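Local coordinates for 173aa long hypothetical ferripyochelin binding protein (Pyrococcus horikoshii, PDB 2FKO), which is probably a zinc-dependent gamma-class carbonic anhydrase, interconverting carbon dioxide and bicarbonate, despite being named a ferripyochelin binding protein, at residues N57-V62 with I80-M85. Residues are numbered along the deposited sequence; the frame is centred on the assembly and turned at random.
Sequences NVQDNV and IGHNAM. With ZN (zinc ion), chain B.
Ile-80 lies beside Val-58 in a parallel beta bridge, held by two backbone hydrogen bonds: Ile-80 N to Asn-57 O (2.9 Å) and Gln-59 N to Ile-80 O (3.0 Å). With CG1 beside the backbone N (chi1 -55°), Ile-80 brings CD1 to Val-58 CG2, while CG2, on its other branch, meets Val-62 CG1 at 3.5 Å. Beta-branched side chains suit this hydrophobic interior, each offering two branches to closely spaced neighbours. Beyond the bridge both chains enter type II turns, Gln-59 to Val-62 and Gly-81 to Ala-84, stacked and joined by a nearly straight hydrogen bond from Asn-83 N to Asp-60 O (2.8 Å, 164°). Val-62 also touches the second turn's backbone, its CA making a CA-H...O contact with Ala-84 O (3.2 Å). Asn-61 and Asn-83 occupy matching positions with positive phi, which asparagine tolerates well.

On the polar side, His-82 suits its place by binding zinc through NE2 (2.0 Å) while donating from ND1, in a short but bent, weak hydrogen bond to Asp-60 OD2 (2.7 Å). The Asp-60 carboxylate, 10° from the ring plane, can accept this bond and still form a salt bridge through OD2 with Arg-44 of the second subunit. Gln-59, extended beyond CG, is long enough to carry OE1 over the ring's centre, 2.9 Å above its plane, where it receives a weak bond from His-82 N. Shortening Gln-59 to an alanine is likely to leave His-82 N without that acceptor and the ring without the oxygen above it.

A water and His-65 and His-87 of the second subunit complete the zinc site. Within the chain, these are successive turns of a left-handed parallel beta-helix: Val-58 and Ile-80 pack inward on Ile-64 of strand 63-65, while Tyr-159 of helix 146-169 touches Gln-59 and His-82 from outside.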
loop_
_atom_site.group_PDB
_atom_site.type_symbol
_atom_site.label_atom_id
_atom_site.label_comp_id
_atom_site.label_asym_id
_atom_site.label_seq_id
_atom_site.Cartn_x
_atom_site.Cartn_y
_atom_site.Cartn_z
ATOM N N ASN A 57 -2.430 12.578 -11.485
ATOM C CA ASN A 57 -1.802 11.264 -11.426
ATOM C C ASN A 57 -2.187 10.489 -10.171
ATOM O O ASN A 57 -2.325 11.055 -9.086
ATOM C CB ASN A 57 -0.279 11.403 -11.465
ATOM C CG ASN A 57 0.232 12.385 -10.436
ATOM O OD1 ASN A 57 0.334 13.589 -10.699
ATOM N ND2 ASN A 57 0.539 11.883 -9.245
ATOM N N VAL A 58 -2.368 9.188 -10.340
ATOM C CA VAL A 58 -2.707 8.292 -9.243
ATOM C C VAL A 58 -1.521 7.327 -9.222
ATOM O O VAL A 58 -1.449 6.388 -10.018
ATOM C CB VAL A 58 -4.015 7.534 -9.534
ATOM C CG1 VAL A 58 -4.454 6.761 -8.296
ATOM C CG2 VAL A 58 -5.095 8.519 -9.965
ATOM N N GLN A 59 -0.590 7.574 -8.310
ATOM C CA GLN A 59 0.636 6.790 -8.228
ATOM C C GLN A 59 0.568 5.332 -7.777
ATOM O O GLN A 59 -0.494 4.812 -7.428
ATOM C CB GLN A 59 1.656 7.580 -7.403
ATOM C CG GLN A 59 2.014 8.890 -8.103
ATOM C CD GLN A 59 2.882 9.808 -7.275
ATOM O OE1 GLN A 59 3.559 9.372 -6.346
ATOM N NE2 GLN A 59 2.880 11.091 -7.617
ATOM N N ASP A 60 1.729 4.682 -7.814
ATOM C CA ASP A 60 1.885 3.270 -7.473
ATOM C C ASP A 60 1.269 2.842 -6.143
ATOM O O ASP A 60 1.393 3.525 -5.125
ATOM C CB ASP A 60 3.372 2.905 -7.469
ATOM C CG ASP A 60 4.161 3.649 -8.539
ATOM O OD1 ASP A 60 4.342 3.115 -9.654
ATOM O OD2 ASP A 60 4.593 4.783 -8.258
ATOM N N ASN A 61 0.610 1.691 -6.169
ATOM C CA ASN A 61 -0.009 1.116 -4.982
ATOM C C ASN A 61 -1.035 1.953 -4.225
ATOM O O ASN A 61 -1.283 1.693 -3.045
ATOM C CB ASN A 61 1.073 0.650 -4.000
ATOM C CG ASN A 61 1.709 -0.662 -4.416
ATOM O OD1 ASN A 61 1.031 -1.682 -4.528
ATOM N ND2 ASN A 61 3.018 -0.643 -4.650
ATOM N N VAL A 62 -1.642 2.952 -4.862
ATOM C CA VAL A 62 -2.744 3.795 -4.320
ATOM C C VAL A 62 -4.020 3.066 -4.399
ATOM O O VAL A 62 -4.199 2.323 -5.376
ATOM C CB VAL A 62 -2.671 5.168 -5.081
ATOM C CG1 VAL A 62 -3.822 6.053 -4.715
ATOM C CG2 VAL A 62 -1.323 5.825 -4.883
ATOM N N ILE A 80 -1.612 12.222 -6.513
ATOM C CA ILE A 80 -1.947 11.294 -5.439
ATOM C C ILE A 80 -0.722 10.425 -5.239
ATOM O O ILE A 80 -0.446 9.523 -6.029
ATOM C CB ILE A 80 -3.184 10.441 -5.792
ATOM C CG1 ILE A 80 -4.352 11.369 -6.156
ATOM C CG2 ILE A 80 -3.583 9.581 -4.588
ATOM C CD1 ILE A 80 -5.635 10.662 -6.551
ATOM N N GLY A 81 0.019 10.734 -4.179
ATOM C CA GLY A 81 1.252 10.034 -3.875
ATOM C C GLY A 81 1.208 8.534 -3.681
ATOM O O GLY A 81 0.178 7.952 -3.340
ATOM N N HIS A 82 2.364 7.917 -3.903
ATOM C CA HIS A 82 2.536 6.474 -3.762
ATOM C C HIS A 82 1.900 5.949 -2.484
ATOM O O HIS A 82 2.042 6.546 -1.418
ATOM C CB HIS A 82 4.025 6.121 -3.702
ATOM C CG HIS A 82 4.853 6.771 -4.763
ATOM N ND1 HIS A 82 4.958 6.265 -6.041
ATOM C CD2 HIS A 82 5.644 7.870 -4.727
ATOM C CE1 HIS A 82 5.781 7.022 -6.745
ATOM N NE2 HIS A 82 6.211 8.002 -5.972
ATOM N N ASN A 83 1.202 4.825 -2.603
ATOM C CA ASN A 83 0.587 4.165 -1.461
ATOM C C ASN A 83 -0.451 4.963 -0.680
ATOM O O ASN A 83 -0.815 4.568 0.428
ATOM C CB ASN A 83 1.687 3.679 -0.502
ATOM C CG ASN A 83 2.570 2.601 -1.119
ATOM O OD1 ASN A 83 2.520 1.436 -0.725
ATOM N ND2 ASN A 83 3.377 2.989 -2.100
ATOM N N ALA A 84 -0.932 6.071 -1.243
ATOM C CA ALA A 84 -1.943 6.870 -0.558
ATOM C C ALA A 84 -3.304 6.204 -0.746
ATOM O O ALA A 84 -3.434 5.250 -1.511
ATOM C CB ALA A 84 -1.966 8.297 -1.110
ATOM N N MET A 85 -4.320 6.705 -0.052
ATOM C CA MET A 85 -5.655 6.122 -0.161
ATOM C C MET A 85 -6.723 7.210 -0.034
ATOM O O MET A 85 -6.775 7.926 0.959
ATOM C CB MET A 85 -5.830 5.062 0.930
ATOM C CG MET A 85 -6.957 4.053 0.703
ATOM S SD MET A 85 -8.623 4.724 0.902
ATOM C CE MET A 85 -9.410 4.094 -0.596
HETATM ZN ZN ZN B . 7.492 9.293 -6.855
HETATM O O HOH W 1 6.588 10.631 -7.676
#